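Local coordinates for acetyltransferase (Bacillus cereus, PDB 1Y9W) that transfers an acetyl group, most likely from acetyl-coenzyme A, to an acceptor that the structure does not reveal, as a member of the GNAT family, at the interface of chains A and B. Numbering follows the deposited sequence. Chains: chain A/B, Acetyltransferase.

By C-alpha centres, contacts 2 and 3 lie about 15 Å apart, whereas contact 1 stands about 28 Å from contact 2 and 37 Å from contact 3. No residue is shared. The segment between strands 119-124 and 133-139 of chain B joins contacts 2 and 3, giving B:Asp126 and B:His127 to one and B:His131 to the other. The N-terminal helix serves contact 1 from chain B, near its start, and contact 3 from chain A, near its end. Two-fold symmetry repeats every contact with chains exchanged, a reciprocal pattern consistent with an intertwined dimer, although the crystal alone does not prove one in solution.

Contact 1: the interface of chains A and B. Residues chain A 43, 45-47; chain B 5, 7-9, 13.
An intermolecular antiparallel beta bridge forms this contact: strand 5-8 of chain B lies along strand 38-45 of chain A, and B:Glu13 joins from helix 11-28. The pairing rests on two reciprocal backbone couples. A:Val43 N donates to B:Glu7 O at 2.9 Å while B:Glu7 N donates back to A:Val43 O, and B:His5 N gives to A:Lys45 O at 3.0 Å while A:Lys45 N returns a bond to B:His5 O. Beyond the backbone, A:Lys45 places its terminal amine NZ between two carboxylates. With CG between the backbone N and the carbonyl carbon (chi1 64°), its extended chain crosses B:Glu7 obliquely and brings NZ to both. A:Lys45 NZ bonds B:Glu13 OE2 at 2.7 Å, on the syn side but 26° out of the carboxylate plane, and makes a longer salt bridge of 3.5 Å to B:Glu7 OE2. Water 1 bridges A:Lys45 NZ and B:Asn8 O. B:His5 CE1 packs 3.9 Å from A:Lys45 CE, with A:Lys45 O above one ring face near the rim. The contact thus extends the sheet of chain A by a strand from its partner, and the charged pairs of A:Lys45 reinforce the strand pairing.

Contact 2: the interface of chains A and B. Residues chain A 63, 98-99, 101, 139; chain B 124, 126-127, 133.
A:Arg98 and B:Asp126 make the polar part of this contact, which lies between strands 63-71 and 99-105 of chain A, with the loop residue A:Arg98, and the 124-133 stretch of chain B. The guanidinium grips end-on through both terminal nitrogens, each taking a different oxygen. A:Arg98 NH2 donates to the backbone B:Asp126 O at 2.6 Å, in the carbonyl plane and close to the guanidinium plane. A:Arg98 NH1 reaches the carboxylate B:Asp126 OD2 at 3.2 Å in a salt bridge that is less well aligned: it comes from above the carboxylate plane, 50° out of it. The main-chain bond therefore has the better geometry, with the charge pair added beside it.

Apolar packing centres on B:His127. With CG anti to the backbone N (chi1 168°), its imidazole extends towards strand 99-105 of chain A. Two methyls lie on the same side of its ring plane: A:Leu99 CD2, 3.7 Å from B:His127 CG, and A:Leu101 CD1, 3.7 Å from B:His127 NE2. The remaining methyl of A:Leu101, CD2, packs 3.8 Å from B:Val124 CG2. B:Gln133 NE2, from the same chain, stands in plane at the edge of the B:His127 ring.

Between the aromatic groups the meeting is tilted, not a parallel stack: B:His127 CE1 points onto the face of A:His63, 3.5 Å above the centre of that ring.

Contact 3: the interface of chains A and B. Residues chain A 24-25, 28-29; chain B 107, 131.
The imidazole of B:His131 carries A:Leu29 CD2 over one face, 3.7 Å from the ring centroid, in a CH-pi contact. The phenyl ring of B:Phe107, in the short 3-10 helix 106-108, has both methyls of A:Leu29 on one side of its plane; A:Ile28 CD1, on the same side, is displaced past the rim towards B:Phe107 CB. The carboxamide of A:Asn25 comes to a corner of the phenyl, A:Asn25 CG lying 3.9 Å from B:Phe107 CE1, with amide and ring planes 72° apart, so the two do not stack. At the edge of the A:Tyr24 ring, in its plane, stands water 2.

A:Leu29 uses both branches. A:Leu29 CD1 meets B:Phe107 CZ at 3.9 Å, while A:Leu29 CD2 touches both rings, lying 3.8 Å from B:Phe107 CE2 as well as over the imidazole. Its CG lies beside the backbone N, opposite the carbonyl carbon (chi1 -68°), consistent with the fork facing chain B. A:Ile28 reaches with an extended CG1-CD1 arm, and A:Ile28 CD1 meets B:Phe107 CB at 3.8 Å.

Water 2 adds a polar link, 2.7 Å from the phenol OH of A:Tyr24 and 2.9 Å from B:Phe107 O. Together the end of helix 11-27 and the residues following it seat the B:Phe107 ring against chain A, a mainly apolar contact, bridged by water, that would add to subunit association if this dimer is the biological one.

Contact 1: the interface of chains A and B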
ATOM      1  N   VAL A  43      20.857  -3.170   3.799  1.00 21.67           N
ATOM      2  CA  VAL A  43      21.609  -2.766   2.625  1.00 21.54           C
ATOM      3  C   VAL A  43      22.900  -3.552   2.516  1.00 20.85           C
ATOM      4  O   VAL A  43      23.501  -3.931   3.521  1.00 21.12           O
ATOM      5  CB  VAL A  43      21.974  -1.248   2.641  1.00 21.10           C
ATOM      6  CG1 VAL A  43      20.725  -0.411   2.453  1.00 20.64           C
ATOM      7  CG2 VAL A  43      22.676  -0.882   3.942  1.00 20.52           C
ATOM      8  N   LYS A  45      26.520  -3.062   1.147  1.00 19.32           N
ATOM      9  CA  LYS A  45      27.353  -1.951   0.704  1.00 18.63           C
ATOM     10  C   LYS A  45      28.809  -2.126   1.096  1.00 18.83           C
ATOM     11  O   LYS A  45      29.163  -3.092   1.778  1.00 17.90           O
ATOM     12  CB  LYS A  45      26.828  -0.651   1.298  1.00 18.68           C
ATOM     13  CG  LYS A  45      26.912  -0.588   2.806  1.00 19.68           C
ATOM     14  CD  LYS A  45      26.496   0.785   3.297  1.00 25.39           C
ATOM     15  CE  LYS A  45      26.501   0.862   4.806  1.00 26.91           C
ATOM     16  NZ  LYS A  45      26.056   2.194   5.309  1.00 28.68           N
ATOM     17  N   ASN A  46      29.653  -1.198   0.650  1.00 17.98           N
ATOM     18  CA  ASN A  46      31.069  -1.243   0.989  1.00 19.61           C
ATOM     19  C   ASN A  46      31.373  -0.092   1.939  1.00 21.32           C
ATOM     20  O   ASN A  46      30.507   0.747   2.207  1.00 19.67           O
ATOM     21  CB  ASN A  46      31.944  -1.149  -0.265  1.00 19.90           C
ATOM     22  CG  ASN A  46      31.702   0.120  -1.060  1.00 20.62           C
ATOM     23  OD1 ASN A  46      31.111   1.072  -0.558  1.00 21.45           O
ATOM     24  ND2 ASN A  46      32.174   0.142  -2.304  1.00 19.41           N
ATOM     25  N   GLU A  47      32.599  -0.050   2.446  1.00 22.70           N
ATOM     26  CA  GLU A  47      32.998   0.987   3.395  1.00 25.04           C
ATOM     27  C   GLU A  47      32.792   2.418   2.895  1.00 24.72           C
ATOM     28  O   GLU A  47      32.445   3.306   3.679  1.00 24.56           O
ATOM     29  CB  GLU A  47      34.463   0.793   3.799  1.00 28.59           C
ATOM     30  CG  GLU A  47      34.869   1.567   5.048  1.00 33.05           C
ATOM     31  CD  GLU A  47      34.020   1.193   6.252  1.00 37.53           C
ATOM     32  OE1 GLU A  47      33.878  -0.025   6.519  1.00 41.24           O
ATOM     33  OE2 GLU A  47      33.498   2.111   6.929  1.00 38.13           O
TER
ATOM     34  N   HIS B   5      29.378  -5.707   3.150  1.00 29.61           N
ATOM     35  CA  HIS B   5      28.741  -6.111   4.389  1.00 31.03           C
ATOM     36  C   HIS B   5      27.265  -5.742   4.371  1.00 31.58           C
ATOM     37  O   HIS B   5      26.861  -4.806   3.681  1.00 31.03           O
ATOM     38  CB  HIS B   5      29.462  -5.490   5.598  1.00 30.48           C
ATOM     39  CG  HIS B   5      29.583  -3.994   5.559  1.00 32.28           C
ATOM     40  ND1 HIS B   5      28.560  -3.149   5.939  1.00 33.05           N
ATOM     41  CD2 HIS B   5      30.630  -3.194   5.246  1.00 33.22           C
ATOM     42  CE1 HIS B   5      28.974  -1.896   5.867  1.00 32.52           C
ATOM     43  NE2 HIS B   5      30.228  -1.895   5.449  1.00 34.84           N
ATOM     44  N   GLU B   7      23.935  -4.618   6.577  1.00 31.56           N
ATOM     45  CA  GLU B   7      23.591  -3.994   7.838  1.00 31.62           C
ATOM     46  C   GLU B   7      22.298  -3.223   7.665  1.00 29.46           C
ATOM     47  O   GLU B   7      21.779  -3.125   6.558  1.00 27.15           O
ATOM     48  CB  GLU B   7      24.707  -3.055   8.293  1.00 34.02           C
ATOM     49  CG  GLU B   7      24.911  -1.851   7.415  1.00 38.61           C
ATOM     50  CD  GLU B   7      25.839  -0.842   8.058  1.00 43.14           C
ATOM     51  OE1 GLU B   7      25.538  -0.399   9.185  1.00 46.17           O
ATOM     52  OE2 GLU B   7      26.868  -0.486   7.446  1.00 46.46           O
ATOM     53  N   ASN B   8      21.779  -2.690   8.763  1.00 28.43           N
ATOM     54  CA  ASN B   8      20.547  -1.923   8.716  1.00 29.34           C
ATOM     55  C   ASN B   8      20.797  -0.645   7.932  1.00 28.84           C
ATOM     56  O   ASN B   8      21.838  -0.004   8.091  1.00 29.33           O
ATOM     57  CB  ASN B   8      20.081  -1.574  10.128  1.00 32.09           C
ATOM     58  CG  ASN B   8      19.766  -2.800  10.958  1.00 35.55           C
ATOM     59  OD1 ASN B   8      19.047  -3.698  10.512  1.00 36.26           O
ATOM     60  ND2 ASN B   8      20.292  -2.840  12.178  1.00 38.73           N
ATOM     61  N   GLY B   9      19.849  -0.272   7.083  1.00 26.99           N
ATOM     62  CA  GLY B   9      20.023   0.938   6.308  1.00 26.51           C
ATOM     63  C   GLY B   9      19.521   2.163   7.051  1.00 27.69           C
ATOM     64  O   GLY B   9      18.691   2.053   7.963  1.00 24.97           O
ATOM     65  N   GLU B  13      19.436   5.898   3.105  1.00 25.75           N
ATOM     66  CA  GLU B  13      19.775   4.680   2.390  1.00 25.10           C
ATOM     67  C   GLU B  13      18.455   4.051   1.977  1.00 25.07           C
ATOM     68  O   GLU B  13      18.337   3.478   0.895  1.00 24.50           O
ATOM     69  CB  GLU B  13      20.551   3.723   3.287  1.00 24.88           C
ATOM     70  CG  GLU B  13      21.884   4.274   3.720  1.00 26.48           C
ATOM     71  CD  GLU B  13      22.750   3.228   4.361  1.00 26.67           C
ATOM     72  OE1 GLU B  13      22.299   2.640   5.368  1.00 25.40           O
ATOM     73  OE2 GLU B  13      23.873   2.997   3.856  1.00 24.98           O
TER
HETATM   74  O   HOH W   1      23.686   1.765   7.175  1.00 30.77           O

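Contact 2: the interface of chains A and B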
ATOM      1  N   HIS A  63       3.095  -8.402  11.014  1.00 20.64           N
ATOM      2  CA  HIS A  63       3.368  -8.871   9.667  1.00 20.80           C
ATOM      3  C   HIS A  63       4.372  -7.918   9.044  1.00 19.71           C
ATOM      4  O   HIS A  63       4.491  -6.762   9.462  1.00 19.98           O
ATOM      5  CB  HIS A  63       2.089  -8.901   8.817  1.00 21.80           C
ATOM      6  CG  HIS A  63       1.849  -7.648   8.033  1.00 20.69           C
ATOM      7  ND1 HIS A  63       1.838  -7.625   6.655  1.00 23.29           N
ATOM      8  CD2 HIS A  63       1.612  -6.377   8.431  1.00 20.72           C
ATOM      9  CE1 HIS A  63       1.602  -6.394   6.238  1.00 21.42           C
ATOM     10  NE2 HIS A  63       1.462  -5.618   7.296  1.00 22.70           N
ATOM     11  N   ARG A  98       4.098 -13.163  11.593  1.00 30.57           N
ATOM     12  CA  ARG A  98       3.534 -14.441  11.206  1.00 30.89           C
ATOM     13  C   ARG A  98       3.315 -14.493   9.701  1.00 29.95           C
ATOM     14  O   ARG A  98       3.122 -15.566   9.117  1.00 29.73           O
ATOM     15  CB  ARG A  98       2.192 -14.612  11.923  1.00 33.93           C
ATOM     16  CG  ARG A  98       2.026 -13.701  13.154  1.00 37.26           C
ATOM     17  CD  ARG A  98       0.562 -13.482  13.472  1.00 40.60           C
ATOM     18  NE  ARG A  98      -0.129 -12.943  12.305  1.00 45.26           N
ATOM     19  CZ  ARG A  98      -1.416 -13.141  12.023  1.00 47.51           C
ATOM     20  NH1 ARG A  98      -2.188 -13.872  12.825  1.00 48.19           N
ATOM     21  NH2 ARG A  98      -1.928 -12.622  10.917  1.00 47.86           N
ATOM     22  N   LEU A  99       3.371 -13.325   9.073  1.00 27.57           N
ATOM     23  CA  LEU A  99       3.110 -13.225   7.651  1.00 25.69           C
ATOM     24  C   LEU A  99       3.937 -12.144   6.972  1.00 24.65           C
ATOM     25  O   LEU A  99       4.368 -11.180   7.611  1.00 21.64           O
ATOM     26  CB  LEU A  99       1.618 -12.919   7.475  1.00 28.45           C
ATOM     27  CG  LEU A  99       1.064 -12.327   6.181  1.00 30.01           C
ATOM     28  CD1 LEU A  99       0.945 -13.405   5.108  1.00 31.71           C
ATOM     29  CD2 LEU A  99      -0.294 -11.725   6.476  1.00 31.56           C
ATOM     30  N   LEU A 101       3.817  -9.785   3.338  1.00 18.74           N
ATOM     31  CA  LEU A 101       3.035  -9.393   2.169  1.00 17.61           C
ATOM     32  C   LEU A 101       3.876  -8.490   1.287  1.00 18.41           C
ATOM     33  O   LEU A 101       4.693  -7.714   1.779  1.00 18.44           O
ATOM     34  CB  LEU A 101       1.777  -8.628   2.578  1.00 15.02           C
ATOM     35  CG  LEU A 101       0.716  -9.357   3.397  1.00 15.27           C
ATOM     36  CD1 LEU A 101      -0.312  -8.356   3.887  1.00 13.75           C
ATOM     37  CD2 LEU A 101       0.062 -10.430   2.543  1.00 14.76           C
ATOM     38  N   ARG A 139       3.447 -17.251   4.557  1.00 27.04           N
ATOM     39  CA  ARG A 139       3.116 -17.431   5.959  1.00 28.59           C
ATOM     40  C   ARG A 139       4.378 -17.873   6.676  1.00 29.42           C
ATOM     41  O   ARG A 139       5.107 -18.729   6.173  1.00 28.96           O
ATOM     42  CB  ARG A 139       2.021 -18.487   6.085  1.00 28.57           C
ATOM     43  CG  ARG A 139       0.741 -18.095   5.375  1.00 27.19           C
ATOM     44  CD  ARG A 139       0.020 -17.025   6.158  1.00 28.63           C
ATOM     45  NE  ARG A 139      -1.130 -16.490   5.442  1.00 28.13           N
ATOM     46  CZ  ARG A 139      -2.092 -15.773   6.017  1.00 28.32           C
ATOM     47  NH1 ARG A 139      -2.039 -15.515   7.318  1.00 30.03           N
ATOM     48  NH2 ARG A 139      -3.100 -15.305   5.293  1.00 26.61           N
TER
ATOM     49  N   VAL B 124      -6.451 -11.890   2.079  1.00 18.43           N
ATOM     50  CA  VAL B 124      -5.377 -12.315   2.963  1.00 19.38           C
ATOM     51  C   VAL B 124      -6.099 -12.746   4.233  1.00 20.16           C
ATOM     52  O   VAL B 124      -6.670 -11.918   4.958  1.00 19.35           O
ATOM     53  CB  VAL B 124      -4.396 -11.162   3.296  1.00 18.41           C
ATOM     54  CG1 VAL B 124      -3.393 -11.625   4.344  1.00 16.68           C
ATOM     55  CG2 VAL B 124      -3.666 -10.715   2.033  1.00 15.84           C
ATOM     56  N   ASP B 126      -6.863 -14.339   8.031  1.00 24.63           N
ATOM     57  CA  ASP B 126      -6.390 -14.142   9.398  1.00 25.74           C
ATOM     58  C   ASP B 126      -5.297 -13.088   9.513  1.00 24.92           C
ATOM     59  O   ASP B 126      -4.225 -13.347  10.064  1.00 23.75           O
ATOM     60  CB  ASP B 126      -5.895 -15.487   9.962  1.00 29.46           C
ATOM     61  CG  ASP B 126      -5.694 -15.456  11.477  1.00 31.42           C
ATOM     62  OD1 ASP B 126      -6.660 -15.142  12.210  1.00 31.75           O
ATOM     63  OD2 ASP B 126      -4.571 -15.754  11.936  1.00 35.72           O
ATOM     64  N   HIS B 127      -5.581 -11.902   8.984  1.00 23.04           N
ATOM     65  CA  HIS B 127      -4.653 -10.777   9.018  1.00 21.33           C
ATOM     66  C   HIS B 127      -5.433  -9.475   9.175  1.00 20.74           C
ATOM     67  O   HIS B 127      -6.194  -9.091   8.288  1.00 20.59           O
ATOM     68  CB  HIS B 127      -3.817 -10.721   7.728  1.00 21.37           C
ATOM     69  CG  HIS B 127      -3.053  -9.441   7.558  1.00 22.79           C
ATOM     70  ND1 HIS B 127      -2.145  -8.985   8.491  1.00 23.67           N
ATOM     71  CD2 HIS B 127      -3.096  -8.496   6.587  1.00 22.43           C
ATOM     72  CE1 HIS B 127      -1.666  -7.814   8.102  1.00 23.45           C
ATOM     73  NE2 HIS B 127      -2.228  -7.495   6.951  1.00 21.93           N
ATOM     74  N   GLN B 133      -8.025  -9.441   5.318  1.00 15.72           N
ATOM     75  CA  GLN B 133      -7.893  -8.276   4.444  1.00 14.89           C
ATOM     76  C   GLN B 133      -8.403  -8.571   3.043  1.00 14.86           C
ATOM     77  O   GLN B 133      -8.053  -9.585   2.440  1.00 14.31           O
ATOM     78  CB  GLN B 133      -6.449  -7.796   4.366  1.00 14.60           C
ATOM     79  CG  GLN B 133      -6.369  -6.376   3.836  1.00 14.92           C
ATOM     80  CD  GLN B 133      -4.956  -5.849   3.769  1.00 15.50           C
ATOM     81  OE1 GLN B 133      -4.744  -4.653   3.526  1.00 19.41           O
ATOM     82  NE2 GLN B 133      -3.976  -6.732   3.969  1.00 12.52           N
TER

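Contact 3: the interface of chains A and B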
ATOM      1  N   TYR A  24      -9.872   4.840  14.875  1.00 33.82           N
ATOM      2  CA  TYR A  24     -11.049   3.970  14.905  1.00 33.54           C
ATOM      3  C   TYR A  24     -10.642   2.506  14.811  1.00 32.48           C
ATOM      4  O   TYR A  24     -11.167   1.666  15.535  1.00 32.40           O
ATOM      5  CB  TYR A  24     -12.000   4.323  13.754  1.00 36.21           C
ATOM      6  CG  TYR A  24     -13.201   3.400  13.609  1.00 38.65           C
ATOM      7  CD1 TYR A  24     -14.210   3.360  14.578  1.00 40.33           C
ATOM      8  CD2 TYR A  24     -13.324   2.561  12.500  1.00 40.23           C
ATOM      9  CE1 TYR A  24     -15.321   2.501  14.442  1.00 40.14           C
ATOM     10  CE2 TYR A  24     -14.425   1.701  12.355  1.00 41.27           C
ATOM     11  CZ  TYR A  24     -15.418   1.676  13.327  1.00 40.50           C
ATOM     12  OH  TYR A  24     -16.499   0.830  13.171  1.00 39.48           O
ATOM     13  N   ASN A  25      -9.710   2.200  13.915  1.00 32.41           N
ATOM     14  CA  ASN A  25      -9.239   0.825  13.764  1.00 32.79           C
ATOM     15  C   ASN A  25      -8.707   0.334  15.106  1.00 32.60           C
ATOM     16  O   ASN A  25      -9.117  -0.711  15.615  1.00 31.03           O
ATOM     17  CB  ASN A  25      -8.113   0.736  12.722  1.00 34.95           C
ATOM     18  CG  ASN A  25      -8.603   0.947  11.292  1.00 36.24           C
ATOM     19  OD1 ASN A  25      -9.809   0.976  11.025  1.00 36.75           O
ATOM     20  ND2 ASN A  25      -7.661   1.084  10.361  1.00 36.29           N
ATOM     21  N   ILE A  28     -11.161  -0.661  17.831  1.00 35.27           N
ATOM     22  CA  ILE A  28     -11.943  -1.885  17.750  1.00 35.64           C
ATOM     23  C   ILE A  28     -11.092  -3.151  17.635  1.00 35.29           C
ATOM     24  O   ILE A  28     -11.607  -4.228  17.340  1.00 36.94           O
ATOM     25  CB  ILE A  28     -12.957  -1.816  16.579  1.00 37.21           C
ATOM     26  CG1 ILE A  28     -12.227  -1.740  15.238  1.00 36.51           C
ATOM     27  CG2 ILE A  28     -13.861  -0.592  16.751  1.00 38.10           C
ATOM     28  CD1 ILE A  28     -13.171  -1.669  14.048  1.00 36.15           C
ATOM     29  N   LEU A  29      -9.791  -3.021  17.875  1.00 34.34           N
ATOM     30  CA  LEU A  29      -8.885  -4.165  17.811  1.00 34.05           C
ATOM     31  C   LEU A  29      -8.232  -4.394  19.164  1.00 34.61           C
ATOM     32  O   LEU A  29      -8.053  -3.458  19.948  1.00 33.72           O
ATOM     33  CB  LEU A  29      -7.791  -3.943  16.761  1.00 33.30           C
ATOM     34  CG  LEU A  29      -8.234  -3.918  15.300  1.00 34.46           C
ATOM     35  CD1 LEU A  29      -7.036  -3.655  14.407  1.00 33.49           C
ATOM     36  CD2 LEU A  29      -8.893  -5.239  14.951  1.00 31.79           C
TER
ATOM     37  N   PHE B 107     -13.075  -5.549   9.270  1.00 18.99           N
ATOM     38  CA  PHE B 107     -13.688  -4.610  10.200  1.00 19.78           C
ATOM     39  C   PHE B 107     -13.875  -3.221   9.586  1.00 21.67           C
ATOM     40  O   PHE B 107     -14.231  -2.271  10.291  1.00 23.41           O
ATOM     41  CB  PHE B 107     -12.863  -4.514  11.496  1.00 20.24           C
ATOM     42  CG  PHE B 107     -11.388  -4.296  11.277  1.00 20.10           C
ATOM     43  CD1 PHE B 107     -10.888  -3.026  10.993  1.00 21.41           C
ATOM     44  CD2 PHE B 107     -10.499  -5.370  11.344  1.00 20.01           C
ATOM     45  CE1 PHE B 107      -9.516  -2.829  10.779  1.00 21.45           C
ATOM     46  CE2 PHE B 107      -9.131  -5.188  11.131  1.00 19.69           C
ATOM     47  CZ  PHE B 107      -8.640  -3.915  10.850  1.00 22.06           C
ATOM     48  N   HIS B 131      -9.000 -11.536  12.011  1.00 21.54           N
ATOM     49  CA  HIS B 131      -9.652 -10.760  10.962  1.00 19.39           C
ATOM     50  C   HIS B 131      -9.095 -11.159   9.598  1.00 18.54           C
ATOM     51  O   HIS B 131      -8.398 -12.165   9.475  1.00 18.76           O
ATOM     52  CB  HIS B 131      -9.440  -9.263  11.206  1.00 20.94           C
ATOM     53  CG  HIS B 131      -9.721  -8.842  12.615  1.00 21.65           C
ATOM     54  ND1 HIS B 131      -8.833  -9.062  13.647  1.00 24.34           N
ATOM     55  CD2 HIS B 131     -10.800  -8.242  13.170  1.00 22.07           C
ATOM     56  CE1 HIS B 131      -9.350  -8.613  14.777  1.00 22.54           C
ATOM     57  NE2 HIS B 131     -10.544  -8.110  14.515  1.00 24.54           N
TER
HETATM   58  O   HOH W   2     -16.545  -0.613  10.931  1.00 25.92           O